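Aminotransferase (Paracoccus denitrificans, PDB 4GRX) probably transfers amino groups between amines and carbonyl compounds as a pyridoxal 5'-phosphate-dependent class III omega-aminotransferase. Local coordinates at residues T42-H47 with V54-R59; G79-A84 with A301-M306; D219-E224 with R259-P264. One frame throughout, in Å; residues are numbered along the deposited sequence.

Contacts 1 and 2 both lie against the second subunit, whereas contact 3 sits on the other side of the chain's centre and touches no other protein chain of the assembly. The centres of contacts 1 and 2 are 21 Å apart and their nearest atoms about 9 Å. Contact 3 is 51 Å from contact 1 and 41 Å from contact 2, centre to centre. Along the chain, contact 1 comes first; contact 2 then spans a long excursion through the PLP-binding domain, within which contact 3 falls. Of the three, contact 2 lies nearest in sequence to K297: its loop 301-306 begins four residues after that lysine, which carries pyridoxal phosphate and lines the pocket holding delta-amino valeric acid.

Contact 1: T42-H47 with V54-R59; sequences TVVVTH and VDVHGR
With chi1 at 62°, H47 has CG between its backbone N and carbonyl carbon, which lays its ring over V54, whose CG1 stands anti to N. This is the cross-strand pairing of a beta hairpin, strand 43-49 against strand 52-55, interrupted by a beta bulge that shifts the register by one between V45 and H47. V54 CB sits over one face of the imidazole in a CH-pi contact, 3.9 Å from the centroid of the H47 ring. Two backbone bonds tie the strands here: T46 N gives a nearly straight bond (166°) to V54 O at 3.1 Å, and V54 N returns one to H47 O at 3.1 Å. Further along, V56 N reaches V44 O only weakly. The methyl T46 CG2 meets V56 CG1, and V44 CB lies 4.0 Å from V56 CG2, both valines also touching W19 of helix 19-26. V43-V45 pair in parallel with a strand of the second subunit, carrying the sheet across the dimer interface. Strand 52-55 leaves through a type I turn, D55-G58, where D55 OD2 bonds Y61 and D55 OD1 takes R59 N at 2.8 Å from above the carboxylate plane.

Contact 2: G79-A84 with A301-M306; sequences GLIEAA and AGFFPM
L80 rests its CB on the phenyl ring of F303, 3.8 Å from the ring centroid and 28° off the normal, a CH-pi contact displaced toward the CE2-CZ rim. CE2 is the nearest ring atom, 3.5 Å from L80 CB. The next helical residue flanks the same corner: I81 CG1 is 3.9 Å from F303 CE2, the two side chains meeting at a slant, and I81 CA lies at the ring edge in its plane. With CG beside its backbone N (chi1 -79°), L80 also sends CD1 past the phenylalanine to the methyl of A301, at 4.0 Å. Helix 78-90 is thereby seated on the loop that links strand 292-295 to strand 307-311. Outside this shell, F303 also touches I344 of helix 339-354, and L80 packs on A73. The second subunit bonds two loop carbonyls: its Y88 hydroxyl holds F303 O and its H338 NE2 holds G302 O. Y88 of that subunit packs on I81, and its P92 on F303. The side chains that meet between helix and loop are all apolar, so the contact depends on shape and burial, while the carbonyls of G302 and F303 are bonded from across the dimer interface.

Contact 3: D219-E224 with R259-P264; sequences DTITRE and RKYDIP
I221 faces Y261 with two of its branches. Its CG2, anti to the backbone N, is set over one face of the phenol, 3.8 Å from the ring centroid and 17° off the normal, a CH-pi contact offset toward the CG-CD1 side. Y261 CG lies anti to the carbonyl carbon, beside the backbone N (chi1 -61°), turning the ring face-on to I221. The other isoleucine branch runs extended (chi2 166°) and brings I221 CD1 to 3.6 Å from Y261 CD2. The same methyl meets I263 CD1 tip to tip at 3.7 Å, I263 likewise being extended at chi2. K260 CG lies over the opposite face of the Y261 ring, 4.2 Å above its plane, and the phenol hydroxyl bonds E218 of helix 206-224. With an alanine here in place of Y261, I221 CG2 would probably lose its aromatic cover and E218 its hydroxyl partner. I221 also packs on I257. Helix 250-260 ends here in a Schellman motif, with D262 at positive phi as its C-prime residue and I263 N bonded to L258 O. A helix packed against the turn that leads from a second helix into a mainly parallel sheet fits the large PLP-binding domain of fold-type I aminotransferases.

Contact 1: T42-H47 with V54-R59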
ATOM      1  N   THR A  42      12.034  23.065  -1.679  1.00 26.23           N
ATOM      2  CA  THR A  42      10.809  22.350  -1.440  1.00 24.90           C
ATOM      3  C   THR A  42       9.832  23.355  -0.864  1.00 25.28           C
ATOM      4  O   THR A  42      10.200  24.156  -0.023  1.00 26.24           O
ATOM      5  CB  THR A  42      11.046  21.249  -0.407  1.00 24.22           C
ATOM      6  OG1 THR A  42      12.103  20.396  -0.851  1.00 23.87           O
ATOM      7  CG2 THR A  42       9.788  20.444  -0.182  1.00 23.41           C
ATOM      8  N   VAL A  43       8.595  23.329  -1.344  1.00 24.98           N
ATOM      9  CA  VAL A  43       7.530  24.152  -0.796  1.00 25.33           C
ATOM     10  C   VAL A  43       6.880  23.331   0.311  1.00 24.90           C
ATOM     11  O   VAL A  43       6.324  22.250   0.051  1.00 24.23           O
ATOM     12  CB  VAL A  43       6.489  24.515  -1.878  1.00 25.42           C
ATOM     13  CG1 VAL A  43       5.330  25.295  -1.277  1.00 25.70           C
ATOM     14  CG2 VAL A  43       7.155  25.281  -3.020  1.00 26.03           C
ATOM     15  N   VAL A  44       6.965  23.842   1.541  1.00 25.45           N
ATOM     16  CA  VAL A  44       6.522  23.122   2.737  1.00 25.15           C
ATOM     17  C   VAL A  44       5.167  23.664   3.180  1.00 25.63           C
ATOM     18  O   VAL A  44       5.072  24.802   3.580  1.00 27.07           O
ATOM     19  CB  VAL A  44       7.572  23.247   3.859  1.00 25.83           C
ATOM     20  CG1 VAL A  44       7.243  22.340   5.034  1.00 25.64           C
ATOM     21  CG2 VAL A  44       8.961  22.924   3.310  1.00 25.55           C
ATOM     22  N   VAL A  45       4.128  22.841   3.094  1.00 24.95           N
ATOM     23  CA  VAL A  45       2.737  23.273   3.281  1.00 25.32           C
ATOM     24  C   VAL A  45       2.242  23.017   4.712  1.00 25.88           C
ATOM     25  O   VAL A  45       2.421  21.930   5.273  1.00 25.54           O
ATOM     26  CB  VAL A  45       1.806  22.572   2.264  1.00 24.47           C
ATOM     27  CG1 VAL A  45       0.350  22.973   2.477  1.00 25.00           C
ATOM     28  CG2 VAL A  45       2.231  22.922   0.852  1.00 24.01           C
ATOM     29  N   THR A  46       1.618  24.018   5.312  1.00 26.85           N
ATOM     30  CA  THR A  46       1.191  23.868   6.691  1.00 27.63           C
ATOM     31  C   THR A  46      -0.291  23.588   6.858  1.00 27.95           C
ATOM     32  O   THR A  46      -0.665  22.883   7.790  1.00 28.56           O
ATOM     33  CB  THR A  46       1.586  25.078   7.560  1.00 28.81           C
ATOM     34  OG1 THR A  46       1.016  26.256   7.001  1.00 29.51           O
ATOM     35  CG2 THR A  46       3.084  25.226   7.608  1.00 28.61           C
ATOM     36  N   HIS A  47      -1.120  24.145   5.974  1.00 28.09           N
ATOM     37  CA  HIS A  47      -2.582  23.986   6.027  1.00 28.63           C
ATOM     38  C   HIS A  47      -3.210  24.468   4.767  1.00 28.61           C
ATOM     39  O   HIS A  47      -2.509  24.822   3.823  1.00 28.41           O
ATOM     40  CB  HIS A  47      -3.169  24.772   7.184  1.00 30.15           C
ATOM     41  CG  HIS A  47      -2.937  26.249   7.081  1.00 31.35           C
ATOM     42  ND1 HIS A  47      -1.766  26.820   7.420  1.00 31.88           N
ATOM     43  CD2 HIS A  47      -3.765  27.274   6.651  1.00 32.50           C
ATOM     44  CE1 HIS A  47      -1.841  28.150   7.224  1.00 33.03           C
ATOM     45  NE2 HIS A  47      -3.066  28.429   6.755  1.00 33.50           N
ATOM     46  N   VAL A  54      -1.424  26.833   1.799  1.00 28.62           N
ATOM     47  CA  VAL A  54      -0.627  27.938   2.348  1.00 29.58           C
ATOM     48  C   VAL A  54       0.678  27.352   2.869  1.00 28.98           C
ATOM     49  O   VAL A  54       0.647  26.418   3.676  1.00 28.45           O
ATOM     50  CB  VAL A  54      -1.365  28.623   3.529  1.00 30.75           C
ATOM     51  CG1 VAL A  54      -0.517  29.706   4.175  1.00 31.66           C
ATOM     52  CG2 VAL A  54      -2.697  29.186   3.069  1.00 31.70           C
ATOM     53  N   ASP A  55       1.816  27.889   2.422  1.00 29.33           N
ATOM     54  CA  ASP A  55       3.116  27.376   2.885  1.00 29.05           C
ATOM     55  C   ASP A  55       3.654  28.058   4.147  1.00 30.50           C
ATOM     56  O   ASP A  55       2.992  28.908   4.750  1.00 31.59           O
ATOM     57  CB  ASP A  55       4.164  27.326   1.754  1.00 28.54           C
ATOM     58  CG  ASP A  55       4.614  28.702   1.274  1.00 29.93           C
ATOM     59  OD1 ASP A  55       4.406  29.703   1.991  1.00 31.31           O
ATOM     60  OD2 ASP A  55       5.206  28.777   0.170  1.00 29.75           O
ATOM     61  N   VAL A  56       4.860  27.668   4.534  1.00 30.63           N
ATOM     62  CA  VAL A  56       5.474  28.135   5.762  1.00 32.26           C
ATOM     63  C   VAL A  56       5.908  29.597   5.727  1.00 34.47           C
ATOM     64  O   VAL A  56       6.138  30.203   6.781  1.00 35.70           O
ATOM     65  CB  VAL A  56       6.698  27.287   6.104  1.00 31.94           C
ATOM     66  CG1 VAL A  56       6.258  25.946   6.695  1.00 31.26           C
ATOM     67  CG2 VAL A  56       7.584  27.115   4.874  1.00 31.13           C
ATOM     68  N   HIS A  57       6.040  30.156   4.527  1.00 34.81           N
ATOM     69  CA  HIS A  57       6.354  31.567   4.396  1.00 36.90           C
ATOM     70  C   HIS A  57       5.103  32.388   4.290  1.00 38.07           C
ATOM     71  O   HIS A  57       5.162  33.593   4.052  1.00 39.35           O
ATOM     72  CB  HIS A  57       7.271  31.801   3.200  1.00 36.90           C
ATOM     73  CG  HIS A  57       8.565  31.022   3.269  1.00 36.37           C
ATOM     74  ND1 HIS A  57       9.503  31.244   4.225  1.00 37.18           N
ATOM     75  CD2 HIS A  57       9.063  29.999   2.454  1.00 34.83           C
ATOM     76  CE1 HIS A  57      10.538  30.409   4.036  1.00 36.37           C
ATOM     77  NE2 HIS A  57      10.264  29.643   2.948  1.00 35.13           N
ATOM     78  N   GLY A  58       3.957  31.738   4.476  1.00 37.86           N
ATOM     79  CA  GLY A  58       2.659  32.388   4.330  1.00 39.61           C
ATOM     80  C   GLY A  58       2.173  32.567   2.898  1.00 40.52           C
ATOM     81  O   GLY A  58       1.126  33.194   2.670  1.00 41.72           O
ATOM     82  N   ARG A  59       2.912  32.030   1.925  1.00 40.27           N
ATOM     83  CA  ARG A  59       2.522  32.158   0.525  1.00 41.10           C
ATOM     84  C   ARG A  59       1.369  31.210   0.207  1.00 38.44           C
ATOM     85  O   ARG A  59       1.405  30.040   0.562  1.00 37.15           O
ATOM     86  CB  ARG A  59       3.717  31.937  -0.409  1.00 43.88           C
ATOM     87  CG  ARG A  59       3.615  32.704  -1.725  1.00 48.92           C
ATOM     88  CD  ARG A  59       4.728  32.346  -2.707  1.00 52.49           C
ATOM     89  NE  ARG A  59       6.005  32.988  -2.372  1.00 57.27           N
ATOM     90  CZ  ARG A  59       7.020  32.412  -1.718  1.00 57.86           C
ATOM     91  NH1 ARG A  59       6.950  31.144  -1.295  1.00 55.49           N
ATOM     92  NH2 ARG A  59       8.123  33.121  -1.489  1.00 59.12           N
TER

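Contact 2: G79-A84 with A301-M306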
ATOM      1  N   GLY A  79     -17.104  19.082   7.851  1.00 38.83           N
ATOM      2  CA  GLY A  79     -17.854  17.851   8.061  1.00 38.77           C
ATOM      3  C   GLY A  79     -16.935  16.652   8.083  1.00 36.97           C
ATOM      4  O   GLY A  79     -17.036  15.796   8.960  1.00 37.42           O
ATOM      5  N   LEU A  80     -16.026  16.601   7.112  1.00 34.97           N
ATOM      6  CA  LEU A  80     -15.026  15.550   7.052  1.00 33.25           C
ATOM      7  C   LEU A  80     -14.028  15.596   8.216  1.00 33.27           C
ATOM      8  O   LEU A  80     -13.639  14.543   8.737  1.00 33.18           O
ATOM      9  CB  LEU A  80     -14.306  15.584   5.711  1.00 31.45           C
ATOM     10  CG  LEU A  80     -15.083  14.953   4.551  1.00 31.20           C
ATOM     11  CD1 LEU A  80     -14.606  15.487   3.211  1.00 30.11           C
ATOM     12  CD2 LEU A  80     -15.000  13.436   4.580  1.00 30.55           C
ATOM     13  N   ILE A  81     -13.614  16.796   8.628  1.00 33.35           N
ATOM     14  CA  ILE A  81     -12.710  16.913   9.768  1.00 33.73           C
ATOM     15  C   ILE A  81     -13.401  16.334  10.996  1.00 35.64           C
ATOM     16  O   ILE A  81     -12.831  15.516  11.725  1.00 35.72           O
ATOM     17  CB  ILE A  81     -12.248  18.374  10.009  1.00 34.20           C
ATOM     18  CG1 ILE A  81     -11.173  18.766   8.991  1.00 32.36           C
ATOM     19  CG2 ILE A  81     -11.732  18.584  11.438  1.00 35.22           C
ATOM     20  CD1 ILE A  81     -10.889  20.251   8.948  1.00 32.72           C
ATOM     21  N   GLU A  82     -14.653  16.740  11.187  1.00 37.52           N
ATOM     22  CA  GLU A  82     -15.439  16.346  12.344  1.00 39.65           C
ATOM     23  C   GLU A  82     -15.719  14.840  12.354  1.00 39.15           C
ATOM     24  O   GLU A  82     -15.704  14.220  13.418  1.00 40.34           O
ATOM     25  CB  GLU A  82     -16.735  17.170  12.410  1.00 41.95           C
ATOM     26  CG  GLU A  82     -17.014  17.817  13.760  1.00 44.84           C
ATOM     27  CD  GLU A  82     -15.831  18.610  14.337  1.00 45.19           C
ATOM     28  OE1 GLU A  82     -15.247  19.493  13.649  1.00 44.03           O
ATOM     29  OE2 GLU A  82     -15.495  18.360  15.520  1.00 46.85           O
ATOM     30  N   ALA A  83     -15.943  14.264  11.170  1.00 37.49           N
ATOM     31  CA  ALA A  83     -16.138  12.809  11.020  1.00 36.97           C
ATOM     32  C   ALA A  83     -14.916  11.969  11.410  1.00 35.75           C
ATOM     33  O   ALA A  83     -15.047  10.947  12.085  1.00 36.62           O
ATOM     34  CB  ALA A  83     -16.603  12.457   9.613  1.00 35.63           C
ATOM     35  N   ALA A  84     -13.739  12.419  10.999  1.00 34.01           N
ATOM     36  CA  ALA A  84     -12.500  11.721  11.308  1.00 33.10           C
ATOM     37  C   ALA A  84     -12.241  11.720  12.807  1.00 34.47           C
ATOM     38  O   ALA A  84     -11.931  10.680  13.391  1.00 34.85           O
ATOM     39  CB  ALA A  84     -11.333  12.362  10.569  1.00 31.42           C
ATOM     40  N   ALA A 301     -11.737  11.311   0.105  1.00 28.21           N
ATOM     41  CA  ALA A 301     -11.384  12.704  -0.172  1.00 27.93           C
ATOM     42  C   ALA A 301      -9.964  13.044   0.309  1.00 27.86           C
ATOM     43  O   ALA A 301      -9.711  14.136   0.826  1.00 28.19           O
ATOM     44  CB  ALA A 301     -12.424  13.657   0.428  1.00 28.42           C
ATOM     45  N   GLY A 302      -9.045  12.092   0.143  1.00 27.42           N
ATOM     46  CA  GLY A 302      -7.659  12.243   0.605  1.00 27.49           C
ATOM     47  C   GLY A 302      -7.438  12.436   2.098  1.00 28.36           C
ATOM     48  O   GLY A 302      -6.370  12.864   2.502  1.00 28.79           O
ATOM     49  N   PHE A 303      -8.437  12.122   2.923  1.00 28.99           N
ATOM     50  CA  PHE A 303      -8.319  12.273   4.384  1.00 30.39           C
ATOM     51  C   PHE A 303      -7.647  11.064   5.067  1.00 31.01           C
ATOM     52  O   PHE A 303      -7.264  11.135   6.252  1.00 31.95           O
ATOM     53  CB  PHE A 303      -9.698  12.534   5.030  1.00 30.82           C
ATOM     54  CG  PHE A 303     -10.089  14.001   5.141  1.00 31.04           C
ATOM     55  CD1 PHE A 303     -10.073  14.846   4.037  1.00 30.43           C
ATOM     56  CD2 PHE A 303     -10.541  14.519   6.361  1.00 32.11           C
ATOM     57  CE1 PHE A 303     -10.465  16.178   4.156  1.00 30.90           C
ATOM     58  CE2 PHE A 303     -10.940  15.845   6.482  1.00 32.30           C
ATOM     59  CZ  PHE A 303     -10.904  16.676   5.380  1.00 31.75           C
ATOM     60  N   PHE A 304      -7.502   9.967   4.322  1.00 30.40           N
ATOM     61  CA  PHE A 304      -7.019   8.700   4.874  1.00 31.17           C
ATOM     62  C   PHE A 304      -6.711   7.712   3.745  1.00 30.84           C
ATOM     63  O   PHE A 304      -7.487   7.619   2.786  1.00 30.51           O
ATOM     64  CB  PHE A 304      -8.104   8.109   5.786  1.00 31.51           C
ATOM     65  CG  PHE A 304      -7.628   6.996   6.675  1.00 31.95           C
ATOM     66  CD1 PHE A 304      -7.226   7.258   7.969  1.00 32.96           C
ATOM     67  CD2 PHE A 304      -7.597   5.676   6.219  1.00 31.31           C
ATOM     68  CE1 PHE A 304      -6.803   6.233   8.796  1.00 33.82           C
ATOM     69  CE2 PHE A 304      -7.178   4.652   7.046  1.00 31.95           C
ATOM     70  CZ  PHE A 304      -6.786   4.929   8.338  1.00 33.26           C
ATOM     71  N   PRO A 305      -5.596   6.957   3.857  1.00 31.32           N
ATOM     72  CA  PRO A 305      -5.206   5.979   2.821  1.00 31.05           C
ATOM     73  C   PRO A 305      -6.153   4.770   2.712  1.00 31.56           C
ATOM     74  O   PRO A 305      -6.192   3.918   3.593  1.00 32.68           O
ATOM     75  CB  PRO A 305      -3.797   5.527   3.259  1.00 31.28           C
ATOM     76  CG  PRO A 305      -3.375   6.483   4.315  1.00 32.16           C
ATOM     77  CD  PRO A 305      -4.633   6.978   4.964  1.00 32.34           C
ATOM     78  N   MET A 306      -6.897   4.687   1.622  1.00 31.89           N
ATOM     79  CA  MET A 306      -7.870   3.625   1.462  1.00 33.01           C
ATOM     80  C   MET A 306      -7.934   3.181   0.019  1.00 32.07           C
ATOM     81  O   MET A 306      -7.899   4.008  -0.896  1.00 32.39           O
ATOM     82  CB  MET A 306      -9.244   4.136   1.860  1.00 35.61           C
ATOM     83  CG  MET A 306     -10.271   3.061   2.152  1.00 38.39           C
ATOM     84  SD  MET A 306     -10.319   2.663   3.910  1.00 42.16           S
ATOM     85  CE  MET A 306     -11.962   1.975   3.957  1.00 40.56           C
TER

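Contact 3: D219-E224 with R259-P264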
ATOM      1  N   ASP A 219      -6.691  -9.448 -32.489  1.00 30.25           N
ATOM      2  CA  ASP A 219      -5.406  -9.928 -32.970  1.00 29.84           C
ATOM      3  C   ASP A 219      -4.503 -10.328 -31.803  1.00 27.69           C
ATOM      4  O   ASP A 219      -3.851 -11.381 -31.840  1.00 27.74           O
ATOM      5  CB  ASP A 219      -4.724  -8.860 -33.824  1.00 31.36           C
ATOM      6  CG  ASP A 219      -5.366  -8.691 -35.209  1.00 34.15           C
ATOM      7  OD1 ASP A 219      -6.258  -9.468 -35.629  1.00 35.44           O
ATOM      8  OD2 ASP A 219      -4.946  -7.758 -35.909  1.00 35.60           O
ATOM      9  N   THR A 220      -4.477  -9.508 -30.763  1.00 25.50           N
ATOM     10  CA  THR A 220      -3.694  -9.824 -29.582  1.00 24.38           C
ATOM     11  C   THR A 220      -4.190 -11.128 -28.947  1.00 24.08           C
ATOM     12  O   THR A 220      -3.392 -12.002 -28.589  1.00 23.74           O
ATOM     13  CB  THR A 220      -3.757  -8.680 -28.566  1.00 23.62           C
ATOM     14  OG1 THR A 220      -3.294  -7.495 -29.203  1.00 23.96           O
ATOM     15  CG2 THR A 220      -2.877  -8.965 -27.351  1.00 22.81           C
ATOM     16  N   ILE A 221      -5.510 -11.260 -28.843  1.00 23.98           N
ATOM     17  CA  ILE A 221      -6.106 -12.454 -28.271  1.00 24.00           C
ATOM     18  C   ILE A 221      -5.766 -13.696 -29.105  1.00 24.98           C
ATOM     19  O   ILE A 221      -5.492 -14.751 -28.531  1.00 25.42           O
ATOM     20  CB  ILE A 221      -7.631 -12.310 -28.039  1.00 24.11           C
ATOM     21  CG1 ILE A 221      -7.893 -11.305 -26.918  1.00 23.16           C
ATOM     22  CG2 ILE A 221      -8.240 -13.650 -27.650  1.00 24.61           C
ATOM     23  CD1 ILE A 221      -9.329 -10.851 -26.832  1.00 23.90           C
ATOM     24  N   THR A 222      -5.786 -13.563 -30.438  1.00 25.20           N
ATOM     25  CA  THR A 222      -5.379 -14.630 -31.363  1.00 25.85           C
ATOM     26  C   THR A 222      -3.889 -14.970 -31.213  1.00 25.55           C
ATOM     27  O   THR A 222      -3.509 -16.128 -31.261  1.00 25.81           O
ATOM     28  CB  THR A 222      -5.691 -14.231 -32.831  1.00 26.52           C
ATOM     29  OG1 THR A 222      -7.097 -14.018 -32.977  1.00 27.10           O
ATOM     30  CG2 THR A 222      -5.263 -15.297 -33.818  1.00 27.31           C
ATOM     31  N   ARG A 223      -3.064 -13.943 -31.026  1.00 25.34           N
ATOM     32  CA  ARG A 223      -1.607 -14.069 -30.936  1.00 25.51           C
ATOM     33  C   ARG A 223      -1.223 -14.817 -29.650  1.00 24.61           C
ATOM     34  O   ARG A 223      -0.396 -15.727 -29.663  1.00 24.82           O
ATOM     35  CB  ARG A 223      -1.001 -12.647 -30.950  1.00 25.78           C
ATOM     36  CG  ARG A 223       0.473 -12.497 -31.293  1.00 26.38           C
ATOM     37  CD  ARG A 223       0.960 -11.062 -31.088  1.00 26.52           C
ATOM     38  NE  ARG A 223       1.171 -10.757 -29.664  1.00 26.51           N
ATOM     39  CZ  ARG A 223       0.833  -9.610 -29.055  1.00 26.12           C
ATOM     40  NH1 ARG A 223       0.255  -8.625 -29.732  1.00 26.71           N
ATOM     41  NH2 ARG A 223       1.058  -9.456 -27.755  1.00 24.96           N
ATOM     42  N   GLU A 224      -1.868 -14.450 -28.552  1.00 23.76           N
ATOM     43  CA  GLU A 224      -1.510 -14.957 -27.236  1.00 23.26           C
ATOM     44  C   GLU A 224      -2.305 -16.211 -26.879  1.00 23.71           C
ATOM     45  O   GLU A 224      -1.782 -17.130 -26.244  1.00 23.59           O
ATOM     46  CB  GLU A 224      -1.734 -13.862 -26.175  1.00 22.31           C
ATOM     47  CG  GLU A 224      -0.959 -12.576 -26.421  1.00 22.29           C
ATOM     48  CD  GLU A 224       0.562 -12.753 -26.315  1.00 22.88           C
ATOM     49  OE1 GLU A 224       1.016 -13.545 -25.455  1.00 23.18           O
ATOM     50  OE2 GLU A 224       1.321 -12.103 -27.083  1.00 22.95           O
ATOM     51  N   ARG A 259     -15.994 -10.426 -23.443  1.00 35.13           N
ATOM     52  CA  ARG A 259     -16.995 -11.434 -23.047  1.00 37.24           C
ATOM     53  C   ARG A 259     -16.843 -12.718 -23.874  1.00 37.02           C
ATOM     54  O   ARG A 259     -16.768 -13.812 -23.318  1.00 36.82           O
ATOM     55  CB  ARG A 259     -18.433 -10.876 -23.097  1.00 40.57           C
ATOM     56  CG  ARG A 259     -18.705  -9.839 -22.006  1.00 43.07           C
ATOM     57  CD  ARG A 259     -20.189  -9.538 -21.779  1.00 47.51           C
ATOM     58  NE  ARG A 259     -20.732  -8.504 -22.686  1.00 50.63           N
ATOM     59  CZ  ARG A 259     -20.796  -7.196 -22.419  1.00 50.00           C
ATOM     60  NH1 ARG A 259     -20.343  -6.707 -21.260  1.00 48.40           N
ATOM     61  NH2 ARG A 259     -21.311  -6.371 -23.326  1.00 50.80           N
ATOM     62  N   LYS A 260     -16.761 -12.572 -25.195  1.00 37.14           N
ATOM     63  CA  LYS A 260     -16.534 -13.698 -26.110  1.00 37.57           C
ATOM     64  C   LYS A 260     -15.360 -14.602 -25.701  1.00 35.94           C
ATOM     65  O   LYS A 260     -15.497 -15.812 -25.716  1.00 36.63           O
ATOM     66  CB  LYS A 260     -16.344 -13.191 -27.540  1.00 38.49           C
ATOM     67  CG  LYS A 260     -16.220 -14.275 -28.596  1.00 40.27           C
ATOM     68  CD  LYS A 260     -15.810 -13.669 -29.929  1.00 41.56           C
ATOM     69  CE  LYS A 260     -15.440 -14.730 -30.953  1.00 42.72           C
ATOM     70  NZ  LYS A 260     -15.302 -14.131 -32.313  1.00 44.04           N
ATOM     71  N   TYR A 261     -14.224 -14.025 -25.320  1.00 34.06           N
ATOM     72  CA  TYR A 261     -13.057 -14.834 -24.990  1.00 32.73           C
ATOM     73  C   TYR A 261     -12.853 -15.120 -23.501  1.00 31.43           C
ATOM     74  O   TYR A 261     -11.800 -15.592 -23.108  1.00 30.20           O
ATOM     75  CB  TYR A 261     -11.798 -14.223 -25.608  1.00 32.41           C
ATOM     76  CG  TYR A 261     -11.835 -14.140 -27.124  1.00 33.92           C
ATOM     77  CD1 TYR A 261     -11.550 -15.256 -27.921  1.00 34.64           C
ATOM     78  CD2 TYR A 261     -12.161 -12.947 -27.757  1.00 34.71           C
ATOM     79  CE1 TYR A 261     -11.584 -15.179 -29.302  1.00 36.18           C
ATOM     80  CE2 TYR A 261     -12.210 -12.858 -29.133  1.00 36.42           C
ATOM     81  CZ  TYR A 261     -11.922 -13.970 -29.898  1.00 37.52           C
ATOM     82  OH  TYR A 261     -11.969 -13.848 -31.262  1.00 39.62           O
ATOM     83  N   ASP A 262     -13.859 -14.855 -22.679  1.00 31.89           N
ATOM     84  CA  ASP A 262     -13.764 -15.083 -21.234  1.00 31.61           C
ATOM     85  C   ASP A 262     -12.544 -14.385 -20.605  1.00 30.00           C
ATOM     86  O   ASP A 262     -11.723 -15.024 -19.929  1.00 29.23           O
ATOM     87  CB  ASP A 262     -13.716 -16.583 -20.893  1.00 32.34           C
ATOM     88  CG  ASP A 262     -14.927 -17.362 -21.394  1.00 34.46           C
ATOM     89  OD1 ASP A 262     -16.055 -16.813 -21.462  1.00 35.39           O
ATOM     90  OD2 ASP A 262     -14.732 -18.562 -21.701  1.00 35.29           O
ATOM     91  N   ILE A 263     -12.447 -13.075 -20.829  1.00 29.08           N
ATOM     92  CA  ILE A 263     -11.430 -12.224 -20.212  1.00 27.28           C
ATOM     93  C   ILE A 263     -12.104 -11.172 -19.319  1.00 26.94           C
ATOM     94  O   ILE A 263     -12.712 -10.224 -19.822  1.00 27.03           O
ATOM     95  CB  ILE A 263     -10.549 -11.534 -21.280  1.00 26.88           C
ATOM     96  CG1 ILE A 263      -9.854 -12.603 -22.131  1.00 27.26           C
ATOM     97  CG2 ILE A 263      -9.555 -10.563 -20.637  1.00 25.67           C
ATOM     98  CD1 ILE A 263      -9.076 -12.068 -23.315  1.00 27.64           C
ATOM     99  N   PRO A 264     -11.996 -11.339 -17.988  1.00 26.43           N
ATOM    100  CA  PRO A 264     -12.521 -10.386 -17.022  1.00 26.15           C
ATOM    101  C   PRO A 264     -12.148  -8.938 -17.345  1.00 25.54           C
ATOM    102  O   PRO A 264     -10.994  -8.641 -17.693  1.00 25.26           O
ATOM    103  CB  PRO A 264     -11.862 -10.833 -15.724  1.00 25.95           C
ATOM    104  CG  PRO A 264     -11.769 -12.320 -15.886  1.00 26.40           C
ATOM    105  CD  PRO A 264     -11.375 -12.504 -17.323  1.00 26.26           C
TER